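Local coordinates for alpha-fucosidase (Bifidobacterium bifidum, PDB 2EAB), which is the catalytic part of a 1,2-alpha-L-fucosidase, a calcium-binding glycoside hydrolase that probably removes alpha-1,2-linked L-fucose from glycans, at residues A[102-107]-A[122-127]; A[209-214]-A[240-245]; A[513-518]-A[532-537]; A[642-647]-A[700-705]; A[774-779]-A[807-812]. All coordinates share one frame; numbering follows the deposited sequence.

Contact 1 (A[102-107]-A[122-127]); sequences GATLRA and GNLTGG
Leu-124 carries this contact, reaching from an irregular loop to the first turn of helix 103-113, where it meets Thr-104 and Leu-105. It is the central residue of an inverse gamma turn, and its CB bond is directed at the helix. From CB the chain turns to set CG opposite the carbonyl carbon (chi1 -69°), and the isobutyl fork then divides its work. Leu-124 CD2 lies 3.8 Å from Thr-104 CG2 and 4.0 Å from Leu-105 N. Methyl CD1 meets the side chain of Leu-105, with 4.1 Å between Leu-124 CD1 and Leu-105 CD1, the two leucines standing roughly perpendicular. Thr-104 and Leu-124 instead run antiparallel alongside one another. Thr-104 OG1 hydrogen-bonds the carbonyl O of Lys-98, while its methyl CG2 faces the loop. At the margin, Asn-123 CB touches the same methyl, Thr-104 CG2, at 4.1 Å. No hydrogen bond joins the two segments. Beneath them, Leu-105 and Leu-124 both rest on Val-562 of strand 558-565, so the helix and the loop that follows it settle together against that strand.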
# COMPACT_ATOMS: atom_id res chain seq x y z
N GLY A 102 -25.56 16.16 -10.23
CA GLY A 102 -24.68 16.32 -11.38
C GLY A 102 -24.69 17.68 -12.05
O GLY A 102 -23.84 17.94 -12.90
N ALA A 103 -25.64 18.54 -11.68
CA ALA A 103 -25.81 19.82 -12.37
C ALA A 103 -24.63 20.78 -12.16
O ALA A 103 -24.28 21.54 -13.06
CB ALA A 103 -27.12 20.49 -11.98
N THR A 104 -24.02 20.73 -10.98
CA THR A 104 -22.89 21.60 -10.67
C THR A 104 -21.71 21.27 -11.57
O THR A 104 -21.14 22.16 -12.23
CB THR A 104 -22.52 21.51 -9.18
OG1 THR A 104 -23.68 21.84 -8.41
CG2 THR A 104 -21.38 22.47 -8.83
N LEU A 105 -21.36 19.99 -11.61
CA LEU A 105 -20.30 19.49 -12.47
C LEU A 105 -20.59 19.77 -13.95
O LEU A 105 -19.72 20.22 -14.68
CB LEU A 105 -20.12 17.98 -12.22
CG LEU A 105 -19.07 17.24 -13.06
CD1 LEU A 105 -17.69 17.86 -12.89
CD2 LEU A 105 -19.06 15.77 -12.66
N ARG A 106 -21.82 19.48 -14.37
CA ARG A 106 -22.24 19.69 -15.76
C ARG A 106 -22.03 21.13 -16.21
O ARG A 106 -21.50 21.38 -17.30
CB ARG A 106 -23.70 19.27 -15.91
CG ARG A 106 -24.29 19.38 -17.32
CD ARG A 106 -25.72 18.85 -17.36
NE ARG A 106 -25.82 17.51 -16.77
CZ ARG A 106 -26.63 17.17 -15.78
NH1 ARG A 106 -27.47 18.05 -15.24
NH2 ARG A 106 -26.61 15.92 -15.32
N ALA A 107 -22.43 22.08 -15.37
CA ALA A 107 -22.32 23.49 -15.70
C ALA A 107 -20.86 23.97 -15.77
O ALA A 107 -20.52 24.79 -16.62
CB ALA A 107 -23.13 24.34 -14.74
N GLY A 122 -15.09 25.24 -6.80
CA GLY A 122 -15.16 25.24 -5.34
C GLY A 122 -16.42 24.68 -4.69
O GLY A 122 -16.39 24.30 -3.52
N ASN A 123 -17.52 24.63 -5.43
CA ASN A 123 -18.77 24.06 -4.92
C ASN A 123 -18.81 22.53 -4.94
O ASN A 123 -19.73 21.94 -4.40
CB ASN A 123 -19.99 24.61 -5.68
CG ASN A 123 -20.20 26.11 -5.51
OD1 ASN A 123 -19.61 26.74 -4.63
ND2 ASN A 123 -21.04 26.68 -6.35
N LEU A 124 -17.82 21.90 -5.56
CA LEU A 124 -17.80 20.43 -5.64
C LEU A 124 -17.16 19.84 -4.40
O LEU A 124 -16.03 19.37 -4.41
CB LEU A 124 -17.11 19.95 -6.92
CG LEU A 124 -17.87 20.22 -8.22
CD1 LEU A 124 -16.98 19.88 -9.40
CD2 LEU A 124 -19.17 19.44 -8.29
N THR A 125 -17.92 19.88 -3.30
CA THR A 125 -17.43 19.47 -1.99
C THR A 125 -18.46 18.65 -1.23
O THR A 125 -19.62 18.55 -1.62
CB THR A 125 -17.05 20.70 -1.13
OG1 THR A 125 -18.20 21.53 -0.95
CG2 THR A 125 -15.93 21.51 -1.76
N GLY A 126 -18.00 18.06 -0.13
CA GLY A 126 -18.85 17.32 0.80
C GLY A 126 -18.06 17.06 2.06
O GLY A 126 -17.04 17.71 2.31
N GLY A 127 -18.55 16.13 2.88
CA GLY A 127 -17.76 15.59 3.97
C GLY A 127 -17.40 16.58 5.06
O GLY A 127 -16.28 16.60 5.57

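Contact 2 (A[209-214]-A[240-245]); sequences MPTNTN and LLYNSQ
Met-209 and Ser-244 meet between the two antiparallel sheets of the N-terminal beta-sandwich domain: Met-209 directly follows strand 203-208 of one sheet, and Ser-244 lies on strand 241-250 of the other. The van der Waals part of the contact falls into two pairs. Met-209 runs out fully extended, with CG opposite the backbone N (chi1 -163°), and its thioether end lies alongside the serine. Met-209 SD is 3.4 Å from Ser-244 OG, and Met-209 CE is 3.7 Å from Ser-244 CB. Further along, Thr-211 and Tyr-242 cross at a slant, with Thr-211 CG2 3.9 Å from Tyr-242 CE1; the methyl comes to the ring obliquely.

Polar links between the segments are indirect. A single water donates to Met-209 O at 3.0 Å and also hydrogen-bonds Ser-244 OG at 2.7 Å, bridging the loop backbone to the strand side chain. The hydroxyls of Thr-211 and Tyr-242 share one acceptor, OE1 of Glu-220, on strand 217-225. Within the loop, Asn-212 OD1 accepts from the backbone N of Asn-214 at 2.9 Å, an Asx turn.

No hydrogen bond passes directly between the segments, yet this buried interface is far from purely apolar. Its oxygens are satisfied by a bridging water and a shared carboxylate, while the thioether and the threonine methyl supply the direct touch. Two hydroxyls on one carboxylate oxygen would probably favour the ionised form of Glu-220.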
# COMPACT_ATOMS: atom_id res chain seq x y z
N MET A 209 -4.47 -4.01 30.29
CA MET A 209 -4.70 -3.67 28.89
C MET A 209 -5.59 -2.43 28.76
O MET A 209 -6.72 -2.52 28.26
CB MET A 209 -5.27 -4.87 28.13
CG MET A 209 -5.16 -4.75 26.61
SD MET A 209 -5.69 -6.27 25.81
CE MET A 209 -5.56 -5.81 24.09
N PRO A 210 -5.09 -1.27 29.21
CA PRO A 210 -5.88 -0.05 29.14
C PRO A 210 -6.13 0.40 27.71
O PRO A 210 -5.22 0.37 26.87
CB PRO A 210 -5.01 0.98 29.86
CG PRO A 210 -3.61 0.46 29.70
CD PRO A 210 -3.76 -1.02 29.80
N THR A 211 -7.36 0.79 27.43
CA THR A 211 -7.70 1.42 26.17
C THR A 211 -7.13 2.84 26.14
O THR A 211 -6.91 3.45 27.19
CB THR A 211 -9.21 1.45 25.95
OG1 THR A 211 -9.84 1.85 27.17
CG2 THR A 211 -9.73 0.08 25.52
N ASN A 212 -6.89 3.35 24.94
CA ASN A 212 -6.41 4.71 24.78
C ASN A 212 -7.40 5.65 25.45
O ASN A 212 -8.61 5.53 25.25
CB ASN A 212 -6.26 5.03 23.29
CG ASN A 212 -5.57 6.35 23.05
OD1 ASN A 212 -6.06 7.40 23.46
ND2 ASN A 212 -4.43 6.30 22.36
N THR A 213 -6.89 6.59 26.23
CA THR A 213 -7.73 7.43 27.08
C THR A 213 -8.30 8.65 26.35
O THR A 213 -8.93 9.50 26.99
CB THR A 213 -6.95 7.89 28.33
OG1 THR A 213 -5.79 8.63 27.92
CG2 THR A 213 -6.49 6.69 29.16
N ASN A 214 -8.11 8.74 25.04
CA ASN A 214 -8.45 9.95 24.30
C ASN A 214 -9.69 9.88 23.40
O ASN A 214 -10.17 10.91 22.94
CB ASN A 214 -7.24 10.45 23.51
CG ASN A 214 -6.03 10.68 24.40
OD1 ASN A 214 -5.05 9.94 24.33
ND2 ASN A 214 -6.12 11.67 25.26
N LEU A 240 -19.82 1.53 18.05
CA LEU A 240 -19.07 0.31 17.69
C LEU A 240 -18.67 -0.45 18.95
O LEU A 240 -18.10 0.13 19.87
CB LEU A 240 -17.82 0.66 16.88
CG LEU A 240 -17.08 -0.52 16.25
CD1 LEU A 240 -17.83 -1.05 15.04
CD2 LEU A 240 -15.67 -0.10 15.85
N LEU A 241 -18.98 -1.74 19.00
CA LEU A 241 -18.64 -2.57 20.15
C LEU A 241 -17.21 -3.04 20.05
O LEU A 241 -16.74 -3.39 18.97
CB LEU A 241 -19.56 -3.79 20.24
CG LEU A 241 -21.06 -3.53 20.31
CD1 LEU A 241 -21.83 -4.84 20.25
CD2 LEU A 241 -21.43 -2.77 21.58
N TYR A 242 -16.51 -3.05 21.18
CA TYR A 242 -15.15 -3.58 21.22
C TYR A 242 -14.94 -4.46 22.44
O TYR A 242 -15.57 -4.27 23.49
CB TYR A 242 -14.11 -2.45 21.16
CG TYR A 242 -14.14 -1.48 22.32
CD1 TYR A 242 -13.42 -1.72 23.49
CD2 TYR A 242 -14.88 -0.30 22.24
CE1 TYR A 242 -13.44 -0.82 24.56
CE2 TYR A 242 -14.91 0.61 23.30
CZ TYR A 242 -14.19 0.34 24.45
OH TYR A 242 -14.23 1.25 25.48
N ASN A 243 -14.05 -5.44 22.30
CA ASN A 243 -13.80 -6.43 23.33
C ASN A 243 -12.39 -6.97 23.13
O ASN A 243 -12.02 -7.41 22.04
CB ASN A 243 -14.83 -7.56 23.23
CG ASN A 243 -14.74 -8.57 24.37
OD1 ASN A 243 -13.75 -9.29 24.50
ND2 ASN A 243 -15.79 -8.65 25.18
N SER A 244 -11.58 -6.91 24.19
CA SER A 244 -10.28 -7.56 24.19
C SER A 244 -10.11 -8.41 25.44
O SER A 244 -10.65 -8.08 26.51
CB SER A 244 -9.15 -6.53 24.08
OG SER A 244 -9.03 -5.76 25.27
N GLN A 245 -9.38 -9.50 25.30
CA GLN A 245 -9.17 -10.44 26.39
C GLN A 245 -7.74 -10.95 26.42
O GLN A 245 -7.14 -11.20 25.37
CB GLN A 245 -10.14 -11.62 26.30
CG GLN A 245 -11.59 -11.21 26.52
CD GLN A 245 -12.57 -12.34 26.35
OE1 GLN A 245 -12.33 -13.48 26.76
NE2 GLN A 245 -13.71 -12.02 25.75
O HOH W 1 -8.24 -3.19 25.80

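Contact 3 (A[513-518]-A[532-537]); sequences QNVYEA and YALLKE. With EDO (1,2-ethanediol), chain G.
Two pairs of consecutive residues make the whole of this contact between helices 507-520 and 525-546: Val-515 with Leu-534, and Tyr-516 with Leu-535. Each of the four side chains reaches across through a single atom. Val-515 CG1 lies 3.9 Å from Leu-534 CD1. Tyr-516 CD1 is 3.7 Å from Leu-535 CD1, with the leucine methyl approaching the tyrosine ring obliquely. In both pairs one side chain lies nearly square to the other. The CB bond of Tyr-516 runs across the direction of helix 525-546, and with CG opposite the backbone N (chi1 -176°) the ring lies beside Leu-535. The CA atoms of Tyr-516 and Tyr-532 come to 8.2 Å, the nearest approach of the two segments' CA atoms, and the interaction is entirely apolar.

Elsewhere on the first helix, Glu-517 serves a polar site. Glu-517 OE1 accepts a 2.8 Å hydrogen bond from O2 of a 1,2-ethanediol, probably a crystallisation additive, while OE2 forms a salt bridge with Arg-820.

Both helices belong to the catalytic domain, which in this family is an alpha/alpha barrel. Helix 442-450 closes one flank, with Val-448 on Val-515 and Glu-449 on Leu-534. Helix 577-596 closes in on Tyr-516 through Asp-589 and Glu-592, close to Glu-520, a calcium ligand in another structure of this protein.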
# COMPACT_ATOMS: atom_id res chain seq x y z
N GLN A 513 -6.36 0.12 -10.95
CA GLN A 513 -5.12 -0.44 -11.49
C GLN A 513 -4.55 -1.51 -10.56
O GLN A 513 -4.18 -2.59 -11.02
CB GLN A 513 -4.06 0.63 -11.73
CG GLN A 513 -4.36 1.55 -12.90
CD GLN A 513 -3.17 2.39 -13.30
OE1 GLN A 513 -2.05 1.89 -13.39
NE2 GLN A 513 -3.41 3.67 -13.57
N ASN A 514 -4.47 -1.19 -9.27
CA ASN A 514 -3.96 -2.16 -8.30
C ASN A 514 -4.81 -3.43 -8.29
O ASN A 514 -4.29 -4.53 -8.16
CB ASN A 514 -3.96 -1.58 -6.88
CG ASN A 514 -2.99 -0.43 -6.70
OD1 ASN A 514 -1.90 -0.60 -6.15
ND2 ASN A 514 -3.40 0.75 -7.12
N VAL A 515 -6.11 -3.25 -8.45
CA VAL A 515 -7.05 -4.36 -8.48
C VAL A 515 -6.82 -5.22 -9.72
O VAL A 515 -6.71 -6.45 -9.62
CB VAL A 515 -8.52 -3.88 -8.37
CG1 VAL A 515 -9.49 -5.02 -8.57
CG2 VAL A 515 -8.77 -3.22 -7.02
N TYR A 516 -6.74 -4.59 -10.90
CA TYR A 516 -6.53 -5.34 -12.13
C TYR A 516 -5.21 -6.11 -12.12
O TYR A 516 -5.11 -7.20 -12.70
CB TYR A 516 -6.64 -4.44 -13.37
CG TYR A 516 -6.51 -5.25 -14.64
CD1 TYR A 516 -7.53 -6.09 -15.05
CD2 TYR A 516 -5.34 -5.22 -15.40
CE1 TYR A 516 -7.42 -6.88 -16.19
CE2 TYR A 516 -5.22 -6.01 -16.56
CZ TYR A 516 -6.26 -6.84 -16.93
OH TYR A 516 -6.16 -7.63 -18.06
N GLU A 517 -4.19 -5.56 -11.46
CA GLU A 517 -2.91 -6.25 -11.35
C GLU A 517 -3.03 -7.62 -10.69
O GLU A 517 -2.23 -8.51 -10.98
CB GLU A 517 -1.87 -5.39 -10.64
CG GLU A 517 -1.47 -4.17 -11.43
CD GLU A 517 -0.03 -3.78 -11.26
OE1 GLU A 517 0.54 -4.02 -10.17
OE2 GLU A 517 0.55 -3.23 -12.22
N ALA A 518 -4.01 -7.80 -9.81
CA ALA A 518 -4.23 -9.11 -9.21
C ALA A 518 -4.48 -10.16 -10.29
O ALA A 518 -4.04 -11.31 -10.15
CB ALA A 518 -5.37 -9.07 -8.22
N TYR A 532 -13.17 -7.52 -13.86
CA TYR A 532 -13.98 -7.11 -14.99
C TYR A 532 -15.25 -6.39 -14.55
O TYR A 532 -15.60 -5.35 -15.11
CB TYR A 532 -14.33 -8.30 -15.91
CG TYR A 532 -15.30 -7.89 -17.00
CD1 TYR A 532 -14.88 -7.08 -18.05
CD2 TYR A 532 -16.63 -8.28 -16.97
CE1 TYR A 532 -15.75 -6.68 -19.05
CE2 TYR A 532 -17.53 -7.89 -17.97
CZ TYR A 532 -17.07 -7.09 -19.01
OH TYR A 532 -17.92 -6.68 -20.00
N ALA A 533 -15.95 -6.95 -13.57
CA ALA A 533 -17.17 -6.32 -13.07
C ALA A 533 -16.90 -4.89 -12.60
O ALA A 533 -17.63 -3.97 -12.96
CB ALA A 533 -17.81 -7.17 -11.96
N LEU A 534 -15.84 -4.71 -11.82
CA LEU A 534 -15.48 -3.37 -11.33
C LEU A 534 -15.13 -2.41 -12.46
O LEU A 534 -15.58 -1.26 -12.48
CB LEU A 534 -14.30 -3.45 -10.36
CG LEU A 534 -14.62 -4.01 -8.97
CD1 LEU A 534 -13.35 -4.44 -8.25
CD2 LEU A 534 -15.39 -2.99 -8.13
N LEU A 535 -14.33 -2.90 -13.41
CA LEU A 535 -13.88 -2.08 -14.53
C LEU A 535 -15.01 -1.72 -15.47
O LEU A 535 -15.05 -0.62 -16.00
CB LEU A 535 -12.75 -2.77 -15.29
CG LEU A 535 -11.39 -2.72 -14.60
CD1 LEU A 535 -10.46 -3.76 -15.18
CD2 LEU A 535 -10.77 -1.33 -14.71
N LYS A 536 -15.93 -2.66 -15.67
CA LYS A 536 -17.07 -2.45 -16.56
C LYS A 536 -17.90 -1.27 -16.07
O LYS A 536 -18.23 -0.36 -16.84
CB LYS A 536 -17.93 -3.72 -16.60
CG LYS A 536 -19.19 -3.61 -17.43
CD LYS A 536 -20.00 -4.90 -17.33
CE LYS A 536 -21.33 -4.78 -18.06
NZ LYS A 536 -22.14 -6.04 -17.99
N GLU A 537 -18.23 -1.25 -14.78
CA GLU A 537 -19.09 -0.20 -14.25
C GLU A 537 -18.36 1.14 -14.15
O GLU A 537 -18.97 2.17 -14.42
CB GLU A 537 -19.73 -0.61 -12.92
CG GLU A 537 -20.58 0.48 -12.30
CD GLU A 537 -21.56 -0.01 -11.25
OE1 GLU A 537 -21.79 -1.23 -11.11
OE2 GLU A 537 -22.13 0.86 -10.56
C1 EDO G . 4.22 -1.35 -10.98
O1 EDO G . 5.05 -2.14 -11.97
C2 EDO G . 3.92 -2.32 -9.77
O2 EDO G . 3.24 -3.48 -10.32

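Contact 4 (A[642-647]-A[700-705]); sequences IEVGDS and MDAAKT
Val-644 packs on Ala-702 where a long irregular loop lies along helix 697-711, a loop-on-helix contact at the periphery of the alpha/alpha barrel of the catalytic domain. The valine bond from CA to CB is aimed at the helix, and its rotamer matters: with CG1 opposite the backbone N (chi1 179°) and CG2 opposite the carbonyl carbon, both methyls can reach the same small partner. Val-644 CG2 comes to 3.7 Å from Ala-702 CB, and Val-644 CG1 to 4.0 Å from that atom, so the alanine methyl meets both prongs of the fork. The short alanine side chain lets the backbones come close, with the CA atoms of this pair 6.5 Å apart.

One turn further along the helix, Thr-705 makes the second touch. Its chi1 of -65° sets CG2 opposite the backbone N and OG1 opposite the carbonyl carbon, and it is the methyl that meets the loop. Ser-647 contributes its backbone O here, while its hydroxyl is bonded to the backbone N of Leu-659. Neither pair involves a hydrogen bond across the segments. The loop is held to other parts of the domain by polar links, among them the salt bridges of Glu-643 with Arg-557 and Lys-651. Against the helix itself, the last point of touch is a carbonyl oxygen on a methyl, Ser-647 O lying 3.7 Å from Thr-705 CG2.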
# COMPACT_ATOMS: atom_id res chain seq x y z
N ILE A 642 -0.90 12.07 -23.61
CA ILE A 642 0.48 12.57 -23.58
C ILE A 642 0.77 13.54 -24.71
O ILE A 642 0.56 13.22 -25.89
CB ILE A 642 1.52 11.42 -23.64
CG1 ILE A 642 1.32 10.43 -22.49
CG2 ILE A 642 2.95 11.97 -23.66
CD1 ILE A 642 1.39 11.03 -21.08
N GLU A 643 1.27 14.71 -24.34
CA GLU A 643 1.83 15.66 -25.30
C GLU A 643 3.18 16.12 -24.79
O GLU A 643 3.33 16.44 -23.60
CB GLU A 643 0.91 16.87 -25.48
CG GLU A 643 -0.33 16.59 -26.28
CD GLU A 643 -1.02 17.84 -26.78
OE1 GLU A 643 -0.64 18.96 -26.38
OE2 GLU A 643 -1.97 17.69 -27.58
N VAL A 644 4.16 16.16 -25.69
CA VAL A 644 5.48 16.69 -25.37
C VAL A 644 5.48 18.18 -25.67
O VAL A 644 5.10 18.60 -26.77
CB VAL A 644 6.59 15.95 -26.16
CG1 VAL A 644 7.95 16.53 -25.83
CG2 VAL A 644 6.56 14.46 -25.85
N GLY A 645 5.90 18.98 -24.69
CA GLY A 645 5.89 20.43 -24.81
C GLY A 645 7.16 21.04 -25.36
O GLY A 645 8.07 20.33 -25.81
N ASP A 646 7.23 22.36 -25.30
CA ASP A 646 8.30 23.13 -25.94
C ASP A 646 9.63 23.07 -25.20
O ASP A 646 10.65 23.52 -25.72
CB ASP A 646 7.84 24.57 -26.17
CG ASP A 646 6.61 24.66 -27.05
OD1 ASP A 646 6.67 24.17 -28.20
OD2 ASP A 646 5.59 25.21 -26.60
N SER A 647 9.62 22.50 -23.99
CA SER A 647 10.84 22.27 -23.23
C SER A 647 11.25 20.80 -23.29
O SER A 647 12.14 20.37 -22.56
CB SER A 647 10.67 22.72 -21.78
OG SER A 647 10.17 24.04 -21.70
N MET A 700 9.55 8.53 -23.39
CA MET A 700 10.48 8.30 -22.28
C MET A 700 11.49 9.44 -22.12
O MET A 700 11.77 9.86 -21.00
CB MET A 700 11.19 6.95 -22.40
CG MET A 700 12.07 6.61 -21.19
SD MET A 700 11.17 6.61 -19.62
CE MET A 700 10.29 5.06 -19.77
N ASP A 701 12.03 9.94 -23.23
CA ASP A 701 12.96 11.07 -23.17
C ASP A 701 12.29 12.28 -22.52
O ASP A 701 12.91 12.99 -21.72
CB ASP A 701 13.47 11.45 -24.56
CG ASP A 701 14.46 10.44 -25.13
OD1 ASP A 701 14.92 9.54 -24.40
OD2 ASP A 701 14.78 10.56 -26.33
N ALA A 702 11.03 12.51 -22.88
CA ALA A 702 10.26 13.61 -22.32
C ALA A 702 9.97 13.40 -20.83
O ALA A 702 10.03 14.36 -20.04
CB ALA A 702 8.97 13.80 -23.10
N ALA A 703 9.68 12.16 -20.45
CA ALA A 703 9.43 11.84 -19.04
C ALA A 703 10.70 12.03 -18.21
O ALA A 703 10.64 12.56 -17.10
CB ALA A 703 8.88 10.44 -18.90
N LYS A 704 11.84 11.62 -18.76
CA LYS A 704 13.12 11.84 -18.10
C LYS A 704 13.39 13.34 -17.90
O LYS A 704 13.87 13.75 -16.85
CB LYS A 704 14.26 11.17 -18.87
CG LYS A 704 14.28 9.64 -18.81
CD LYS A 704 15.42 9.12 -19.69
CE LYS A 704 15.47 7.61 -19.80
NZ LYS A 704 16.56 7.19 -20.73
N THR A 705 13.07 14.14 -18.92
CA THR A 705 13.21 15.59 -18.82
C THR A 705 12.32 16.15 -17.71
O THR A 705 12.77 16.93 -16.87
CB THR A 705 12.91 16.25 -20.17
OG1 THR A 705 13.92 15.85 -21.11
CG2 THR A 705 12.92 17.78 -20.07

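Contact 5 (A[774-779]-A[807-812]); sequences SGVDEM and DAWAGG. With EDO (1,2-ethanediol), chain G.
Met-779, near the end of helix 767-780, and Trp-809, in the loop before strand 812-819, are the closest backbone pair, yet their CA atoms are 10.8 Å apart, so long side chains must fill the gap. The indole crosses most of it. With CG opposite the carbonyl carbon (chi1 -56°), Trp-809 extends its six-membered ring toward the helix. Met-779 bends at its last torsion (chi3 -85°), bringing CE to 3.8 Å from Trp-809 CH2, the thioether chain running transverse to the indole. The sulfur adds a Met-aromatic contact: Met-779 SD is 5.1 Å from the centroid of the six-membered ring of Trp-809, 37° off its normal. Val-776, one turn earlier, places CG1 4.2 Å from the same corner atom, Trp-809 CH2. Both aliphatic groups approach the indole obliquely. The indole's NE1 is used in a hydrogen bond to Glu-372 OE1, which helps fix the rotation of the ring. The contact thus joins the last helix of the catalytic domain to the C-terminal beta domain, flanked by helix 738-751, where Tyr-742 meets the Trp-809 ring and Thr-741 and Val-745 touch Met-779, and by helix 365-386, whose Tyr-376 packs on Val-776.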
# COMPACT_ATOMS: atom_id res chain seq x y z
N SER A 774 8.69 -1.98 -3.73
CA SER A 774 8.29 -1.96 -5.13
C SER A 774 9.40 -1.41 -6.02
O SER A 774 9.66 -1.96 -7.09
CB SER A 774 7.02 -1.12 -5.32
OG SER A 774 6.67 -1.06 -6.68
N GLY A 775 10.05 -0.34 -5.58
CA GLY A 775 11.09 0.30 -6.37
C GLY A 775 12.28 -0.61 -6.63
O GLY A 775 12.80 -0.67 -7.74
N VAL A 776 12.70 -1.33 -5.60
CA VAL A 776 13.76 -2.32 -5.76
C VAL A 776 13.32 -3.41 -6.75
O VAL A 776 14.08 -3.79 -7.64
CB VAL A 776 14.19 -2.92 -4.41
CG1 VAL A 776 15.19 -4.05 -4.61
CG2 VAL A 776 14.80 -1.84 -3.52
N ASP A 777 12.09 -3.91 -6.60
CA ASP A 777 11.57 -4.88 -7.56
C ASP A 777 11.67 -4.35 -8.99
O ASP A 777 12.14 -5.07 -9.86
CB ASP A 777 10.11 -5.24 -7.26
CG ASP A 777 9.97 -6.21 -6.10
OD1 ASP A 777 10.99 -6.60 -5.51
OD2 ASP A 777 8.82 -6.59 -5.77
N GLU A 778 11.27 -3.10 -9.20
CA GLU A 778 11.26 -2.52 -10.54
C GLU A 778 12.67 -2.32 -11.10
O GLU A 778 12.85 -2.32 -12.31
CB GLU A 778 10.47 -1.20 -10.59
CG GLU A 778 8.98 -1.33 -10.23
CD GLU A 778 8.15 -2.12 -11.24
OE1 GLU A 778 8.20 -1.82 -12.45
OE2 GLU A 778 7.42 -3.03 -10.80
N MET A 779 13.67 -2.16 -10.23
CA MET A 779 15.06 -2.11 -10.71
C MET A 779 15.52 -3.45 -11.26
O MET A 779 16.27 -3.50 -12.24
CB MET A 779 16.00 -1.65 -9.60
CG MET A 779 15.97 -0.15 -9.36
SD MET A 779 17.35 0.43 -8.38
CE MET A 779 16.60 0.11 -6.80
N ASP A 807 24.84 0.59 -10.89
CA ASP A 807 26.26 0.25 -10.93
C ASP A 807 26.79 -0.10 -9.53
O ASP A 807 27.76 -0.84 -9.40
CB ASP A 807 27.09 1.39 -11.54
CG ASP A 807 26.77 1.63 -13.01
OD1 ASP A 807 26.15 0.76 -13.66
OD2 ASP A 807 27.14 2.71 -13.52
N ALA A 808 26.13 0.43 -8.49
CA ALA A 808 26.48 0.15 -7.10
C ALA A 808 26.31 -1.33 -6.73
O ALA A 808 26.95 -1.81 -5.79
CB ALA A 808 25.64 1.02 -6.16
N TRP A 809 25.46 -2.04 -7.47
CA TRP A 809 25.23 -3.46 -7.24
C TRP A 809 25.83 -4.26 -8.40
O TRP A 809 25.11 -4.75 -9.27
CB TRP A 809 23.74 -3.77 -7.09
CG TRP A 809 23.01 -3.01 -6.01
CD1 TRP A 809 23.56 -2.33 -4.95
CD2 TRP A 809 21.59 -2.90 -5.86
NE1 TRP A 809 22.56 -1.78 -4.17
CE2 TRP A 809 21.35 -2.12 -4.71
CE3 TRP A 809 20.51 -3.38 -6.60
CZ2 TRP A 809 20.05 -1.81 -4.27
CZ3 TRP A 809 19.22 -3.07 -6.17
CH2 TRP A 809 19.01 -2.29 -5.02
N ALA A 810 27.16 -4.37 -8.41
CA ALA A 810 27.89 -4.99 -9.52
C ALA A 810 27.56 -6.47 -9.69
O ALA A 810 27.52 -6.99 -10.81
CB ALA A 810 29.39 -4.80 -9.35
N GLY A 811 27.32 -7.15 -8.58
CA GLY A 811 26.98 -8.56 -8.57
C GLY A 811 25.92 -8.85 -7.53
O GLY A 811 25.78 -8.12 -6.55
N GLY A 812 25.17 -9.91 -7.75
CA GLY A 812 24.13 -10.29 -6.81
C GLY A 812 23.20 -11.33 -7.38
O GLY A 812 23.40 -11.83 -8.49
C1 EDO G . 4.22 -1.35 -10.98
O1 EDO G . 5.05 -2.14 -11.97
C2 EDO G . 3.92 -2.32 -9.77
O2 EDO G . 3.24 -3.48 -10.32

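The five contacts follow one another in series along the chain and trace its domain order. Contacts 1 and 2 both fall in the N-terminal part of the chain but are 40 Å apart, centre to centre; contact 2 lies between the sheets of the beta-sandwich, whereas contact 1 sits against strand 558-565 of the catalytic region. Contacts 3 and 4, both catalytic-domain packing, have centres 29 Å apart. Contact 5 links that domain to the C-terminal beta domain, on the opposite side of the chain's centre from contacts 1 and 2. Contacts 3 and 5 come within about 7 Å at their nearest atoms; one 1,2-ethanediol, probably from the crystallisation liquor, is bonded to both Glu-517 and Glu-778, which therefore face the same polar site.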